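Long-range contacts in putative uncharacterized protein (Cricetid herpesvirus 2, PDB 4ZKQ), which probably acts as a viral decoy receptor that binds chemokines, one of a group of structurally related herpesvirus proteins: residues R20-D25 and K54-P59; I26-D31 and G305-A310. One frame throughout, in Å; residues are numbered along the deposited sequence.

Contact 1. Residues R20-D25 and K54-P59; sequences RLLTQD and KITYGP
Tyr57 and Asp25 share the shortest polar contact between these segments: the phenol OH donates to Asp25 OD2 at 2.6 Å, reaching the oxygen from above the carboxylate plane, 38° out of it. The carboxylate lies at the edge of the ring, the two planes turned 74° apart. The bond lies on the Asp25 and Tyr57 side of an antiparallel beta ladder joining strand 23-26, outermost in its mixed sheet, to strand 54-59. Asp25 and Ile55 exchange both backbone bonds of a hydrogen-bonded pair, with Asp25 N to Ile55 O and Ile55 N to Asp25 O each 2.9 Å, and Tyr57 N also donates to Thr23 O. Gln24 and Thr56 form the non-hydrogen-bonded pair, their CA atoms 4.2 Å apart. On their face Lys54 NZ makes a weak 3.1 Å bond to Gln24 OE1, brought there by a lysine chain extended beyond CG. Lys54 NZ has salt-bridge partners in Glu384 and Asp78, and Gln24 OE1 has its stronger partner in Lys215, which also bonds Thr56 OG1; partners beyond the two segments thus satisfy these buried polar ends. Past the ladder, Leu22 CG stands anti to its carbonyl carbon (chi1 -53°), and the CD2 branch reaches over the glycine backbone, Leu22 CD2 lying 3.5 Å from Gly58 CA and 3.9 Å from Pro59 CD.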
loop_
_atom_site.group_PDB
_atom_site.type_symbol
_atom_site.label_atom_id
_atom_site.label_comp_id
_atom_site.label_asym_id
_atom_site.label_seq_id
_atom_site.Cartn_x
_atom_site.Cartn_y
_atom_site.Cartn_z
ATOM N N ARG A 20 -1.671 -5.914 -19.525
ATOM C CA ARG A 20 -2.458 -4.739 -19.162
ATOM C C ARG A 20 -2.813 -4.728 -17.660
ATOM O O ARG A 20 -3.848 -4.198 -17.252
ATOM C CB ARG A 20 -3.724 -4.678 -20.033
ATOM C CG ARG A 20 -3.441 -4.337 -21.504
ATOM C CD ARG A 20 -4.662 -4.533 -22.416
ATOM N NE ARG A 20 -5.204 -5.880 -22.287
ATOM C CZ ARG A 20 -4.578 -6.986 -22.677
ATOM N NH1 ARG A 20 -3.380 -6.930 -23.248
ATOM N NH2 ARG A 20 -5.156 -8.161 -22.496
ATOM N N LEU A 21 -1.926 -5.290 -16.848
ATOM C CA LEU A 21 -2.092 -5.331 -15.394
ATOM C C LEU A 21 -1.346 -4.184 -14.709
ATOM O O LEU A 21 -0.589 -3.458 -15.350
ATOM C CB LEU A 21 -1.588 -6.668 -14.855
ATOM C CG LEU A 21 -2.224 -7.904 -15.491
ATOM C CD1 LEU A 21 -1.620 -9.150 -14.882
ATOM C CD2 LEU A 21 -3.742 -7.901 -15.314
ATOM N N LEU A 22 -1.562 -4.021 -13.407
ATOM C CA LEU A 22 -0.799 -3.049 -12.632
ATOM C C LEU A 22 0.676 -3.381 -12.712
ATOM O O LEU A 22 1.044 -4.549 -12.814
ATOM C CB LEU A 22 -1.228 -3.038 -11.159
ATOM C CG LEU A 22 -2.711 -2.849 -10.842
ATOM C CD1 LEU A 22 -2.930 -2.998 -9.353
ATOM C CD2 LEU A 22 -3.218 -1.501 -11.317
ATOM N N THR A 23 1.519 -2.354 -12.656
ATOM C CA THR A 23 2.961 -2.558 -12.585
ATOM C C THR A 23 3.540 -1.586 -11.573
ATOM O O THR A 23 2.878 -0.624 -11.172
ATOM C CB THR A 23 3.655 -2.356 -13.956
ATOM O OG1 THR A 23 3.449 -1.016 -14.410
ATOM C CG2 THR A 23 3.108 -3.329 -15.000
ATOM N N GLN A 24 4.777 -1.827 -11.164
ATOM C CA GLN A 24 5.415 -0.937 -10.208
ATOM C C GLN A 24 6.862 -0.636 -10.568
ATOM O O GLN A 24 7.545 -1.461 -11.182
ATOM C CB GLN A 24 5.337 -1.531 -8.801
ATOM C CG GLN A 24 6.072 -2.860 -8.623
ATOM C CD GLN A 24 6.061 -3.337 -7.187
ATOM O OE1 GLN A 24 5.034 -3.291 -6.516
ATOM N NE2 GLN A 24 7.212 -3.792 -6.704
ATOM N N ASP A 25 7.287 0.573 -10.214
ATOM C CA ASP A 25 8.692 0.969 -10.217
ATOM C C ASP A 25 9.155 1.151 -8.788
ATOM O O ASP A 25 8.421 1.720 -7.973
ATOM C CB ASP A 25 8.912 2.289 -10.959
ATOM C CG ASP A 25 8.649 2.186 -12.448
ATOM O OD1 ASP A 25 8.755 1.074 -13.002
ATOM O OD2 ASP A 25 8.344 3.229 -13.060
ATOM N N LYS A 54 8.459 4.013 -3.950
ATOM C CA LYS A 54 7.922 3.011 -4.841
ATOM C C LYS A 54 6.625 3.552 -5.425
ATOM O O LYS A 54 5.920 4.307 -4.755
ATOM C CB LYS A 54 7.699 1.705 -4.073
ATOM C CG LYS A 54 6.658 0.773 -4.646
ATOM C CD LYS A 54 6.588 -0.518 -3.836
ATOM C CE LYS A 54 5.281 -1.232 -4.063
ATOM N NZ LYS A 54 5.296 -2.613 -3.527
ATOM N N ILE A 55 6.309 3.182 -6.663
ATOM C CA ILE A 55 5.059 3.621 -7.262
ATOM C C ILE A 55 4.408 2.523 -8.106
ATOM O O ILE A 55 5.072 1.810 -8.854
ATOM C CB ILE A 55 5.269 4.889 -8.104
ATOM C CG1 ILE A 55 3.916 5.467 -8.538
ATOM C CG2 ILE A 55 6.181 4.614 -9.297
ATOM C CD1 ILE A 55 4.010 6.892 -9.026
ATOM N N THR A 56 3.097 2.392 -7.938
ATOM C CA THR A 56 2.288 1.438 -8.681
ATOM C C THR A 56 1.420 2.228 -9.642
ATOM O O THR A 56 0.844 3.240 -9.258
ATOM C CB THR A 56 1.413 0.588 -7.744
ATOM O OG1 THR A 56 2.245 -0.298 -6.979
ATOM C CG2 THR A 56 0.380 -0.249 -8.527
ATOM N N TYR A 57 1.361 1.785 -10.896
ATOM C CA TYR A 57 0.552 2.443 -11.914
ATOM C C TYR A 57 -0.738 1.659 -12.155
ATOM O O TYR A 57 -0.728 0.427 -12.173
ATOM C CB TYR A 57 1.329 2.569 -13.226
ATOM C CG TYR A 57 2.687 3.196 -13.091
ATOM C CD1 TYR A 57 2.838 4.578 -13.094
ATOM C CD2 TYR A 57 3.828 2.411 -12.972
ATOM C CE1 TYR A 57 4.088 5.159 -12.974
ATOM C CE2 TYR A 57 5.077 2.985 -12.849
ATOM C CZ TYR A 57 5.201 4.357 -12.853
ATOM O OH TYR A 57 6.448 4.936 -12.740
ATOM N N GLY A 58 -1.845 2.366 -12.332
ATOM C CA GLY A 58 -3.110 1.708 -12.620
ATOM C C GLY A 58 -4.143 2.626 -13.244
ATOM O O GLY A 58 -3.891 3.808 -13.452
ATOM N N PRO A 59 -5.319 2.072 -13.570
ATOM C CA PRO A 59 -6.407 2.814 -14.199
ATOM C C PRO A 59 -7.350 3.444 -13.181
ATOM O O PRO A 59 -7.756 2.767 -12.239
ATOM C CB PRO A 59 -7.134 1.729 -15.000
ATOM C CG PRO A 59 -7.007 0.520 -14.130
ATOM C CD PRO A 59 -5.654 0.645 -13.426
#

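Contact 2. Residues I26-D31 and G305-A310; sequences ILFRKD and GEPVLA
The end of edge strand 23-26 and the loop that follows pack against Pro307 and the start of strand 308-315, which belongs to a different beta sheet. The apolar contact centres on Ile26, with Ile26 CA 5.8 Å from Pro307 CA. Its side chain sits over the proline carbonyl, with Ile26 CB 3.3 Å from Pro307 O. CG2 is anti to the backbone N of Ile26, which sets this methyl between two neighbours: Ile26 CG2 is 3.9 Å from Pro307 CB and likewise 3.9 Å from Leu309 CB. The isoleucine and leucine side chains cross at a slant. Further along the loop, Phe28 meets the next atom of the proline ring through its methylene, Phe28 CB lying 3.7 Å from Pro307 CG; Val329 of strand 324-330 touches both Phe28 and Pro307. One water links the segments, donating to Ile26 O at 2.8 Å and to Glu306 OE1 at 2.7 Å. Beyond the segments, Leu309 pairs through its backbone with Glu384 of strand 378-384. This is apolar packing between two beta sheets, made where the end of edge strand 23-26 and its loop meet the beginning of strand 308-315.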
loop_
_atom_site.group_PDB
_atom_site.type_symbol
_atom_site.label_atom_id
_atom_site.label_comp_id
_atom_site.label_asym_id
_atom_site.label_seq_id
_atom_site.Cartn_x
_atom_site.Cartn_y
_atom_site.Cartn_z
ATOM N N ILE A 26 10.369 0.701 -8.485
ATOM C CA ILE A 26 11.054 1.151 -7.277
ATOM C C ILE A 26 11.802 2.433 -7.624
ATOM O O ILE A 26 12.506 2.494 -8.631
ATOM C CB ILE A 26 12.045 0.107 -6.730
ATOM C CG1 ILE A 26 11.388 -1.271 -6.673
ATOM C CG2 ILE A 26 12.572 0.533 -5.351
ATOM C CD1 ILE A 26 10.110 -1.309 -5.856
ATOM N N LEU A 27 11.648 3.455 -6.797
ATOM C CA LEU A 27 12.234 4.754 -7.095
ATOM C C LEU A 27 13.476 4.958 -6.240
ATOM O O LEU A 27 13.725 4.208 -5.298
ATOM C CB LEU A 27 11.211 5.868 -6.859
ATOM C CG LEU A 27 9.923 5.712 -7.681
ATOM C CD1 LEU A 27 8.820 6.659 -7.199
ATOM C CD2 LEU A 27 10.171 5.918 -9.166
ATOM N N PHE A 28 14.255 5.977 -6.582
ATOM C CA PHE A 28 15.465 6.297 -5.839
ATOM C C PHE A 28 15.476 7.787 -5.529
ATOM O O PHE A 28 16.110 8.567 -6.233
ATOM C CB PHE A 28 16.703 5.892 -6.658
ATOM C CG PHE A 28 17.987 5.821 -5.866
ATOM C CD1 PHE A 28 17.985 5.757 -4.482
ATOM C CD2 PHE A 28 19.206 5.818 -6.523
ATOM C CE1 PHE A 28 19.172 5.689 -3.773
ATOM C CE2 PHE A 28 20.392 5.752 -5.818
ATOM C CZ PHE A 28 20.374 5.690 -4.445
ATOM N N ARG A 29 14.765 8.202 -4.485
ATOM C CA ARG A 29 14.661 9.627 -4.225
ATOM C C ARG A 29 15.941 10.132 -3.561
ATOM O O ARG A 29 16.650 9.397 -2.869
ATOM C CB ARG A 29 13.437 9.961 -3.371
ATOM C CG ARG A 29 13.400 9.366 -2.001
ATOM C CD ARG A 29 12.124 9.839 -1.329
ATOM N NE ARG A 29 11.707 8.993 -0.217
ATOM C CZ ARG A 29 11.279 9.432 0.966
ATOM N NH1 ARG A 29 11.228 10.732 1.252
ATOM N NH2 ARG A 29 10.904 8.553 1.880
ATOM N N LYS A 30 16.223 11.403 -3.811
ATOM C CA LYS A 30 17.452 12.054 -3.381
ATOM C C LYS A 30 17.505 12.212 -1.866
ATOM O O LYS A 30 18.555 12.026 -1.251
ATOM C CB LYS A 30 17.544 13.418 -4.076
ATOM C CG LYS A 30 18.840 14.173 -3.913
ATOM C CD LYS A 30 18.915 15.313 -4.931
ATOM C CE LYS A 30 17.771 16.307 -4.758
ATOM N NZ LYS A 30 17.895 17.484 -5.665
ATOM N N ASP A 31 16.358 12.540 -1.275
ATOM C CA ASP A 31 16.255 12.835 0.154
ATOM C C ASP A 31 15.192 11.975 0.827
ATOM O O ASP A 31 13.992 12.257 0.751
ATOM C CB ASP A 31 15.933 14.315 0.360
ATOM C CG ASP A 31 15.864 14.708 1.829
ATOM O OD1 ASP A 31 16.173 13.880 2.710
ATOM O OD2 ASP A 31 15.504 15.867 2.099
ATOM N N GLY A 305 18.952 -2.439 -13.158
ATOM C CA GLY A 305 19.667 -1.219 -12.827
ATOM C C GLY A 305 18.917 -0.315 -11.867
ATOM O O GLY A 305 19.420 0.741 -11.481
ATOM N N GLU A 306 17.712 -0.728 -11.482
ATOM C CA GLU A 306 16.880 0.054 -10.576
ATOM C C GLU A 306 17.019 -0.476 -9.158
ATOM O O GLU A 306 17.570 -1.556 -8.945
ATOM C CB GLU A 306 15.418 0.016 -11.015
ATOM C CG GLU A 306 15.211 0.362 -12.471
ATOM C CD GLU A 306 15.845 1.687 -12.851
ATOM O OE1 GLU A 306 15.734 2.646 -12.058
ATOM O OE2 GLU A 306 16.464 1.766 -13.935
ATOM N N PRO A 307 16.519 0.282 -8.177
ATOM C CA PRO A 307 16.700 -0.168 -6.800
ATOM C C PRO A 307 15.801 -1.324 -6.391
ATOM O O PRO A 307 14.825 -1.675 -7.065
ATOM C CB PRO A 307 16.359 1.079 -5.973
ATOM C CG PRO A 307 16.394 2.209 -6.928
ATOM C CD PRO A 307 15.978 1.648 -8.230
ATOM N N VAL A 308 16.169 -1.902 -5.257
ATOM C CA VAL A 308 15.348 -2.857 -4.539
ATOM C C VAL A 308 14.872 -2.178 -3.263
ATOM O O VAL A 308 15.652 -1.490 -2.594
ATOM C CB VAL A 308 16.136 -4.152 -4.218
ATOM C CG1 VAL A 308 15.516 -4.928 -3.040
ATOM C CG2 VAL A 308 16.234 -5.029 -5.457
ATOM N N LEU A 309 13.588 -2.340 -2.955
ATOM C CA LEU A 309 13.011 -1.819 -1.728
ATOM C C LEU A 309 12.865 -2.964 -0.747
ATOM O O LEU A 309 12.324 -4.013 -1.094
ATOM C CB LEU A 309 11.653 -1.166 -1.982
ATOM C CG LEU A 309 10.956 -0.570 -0.760
ATOM C CD1 LEU A 309 11.697 0.656 -0.243
ATOM C CD2 LEU A 309 9.516 -0.217 -1.084
ATOM N N ALA A 310 13.371 -2.768 0.465
ATOM C CA ALA A 310 13.249 -3.771 1.511
ATOM C C ALA A 310 12.384 -3.216 2.631
ATOM O O ALA A 310 12.664 -2.142 3.159
ATOM C CB ALA A 310 14.629 -4.183 2.035
HETATM O O HOH W 1 13.752 3.894 -10.690
#

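Contacts 1 and 2 lie about 15 Å apart, centre to centre, and follow directly on one another along the first segment: 20-25 runs straight into 26-31. Their partners come later, 54-59 first and 305-310 far beyond, so the segments alternate along the chain. Contact 1 is pairing within one mixed sheet, whereas contact 2 carries the same piece of chain to strand 308-315 of another sheet. They also touch directly: Lys54 CB lies 4.0 Å from Leu309 CD2, and Ile55 CG2 is 3.9 Å from Leu27 CD1. Glu384 of strand 378-384 neighbours both, through Lys54 and Leu309. The N-terminal region thus joins two beta sheets.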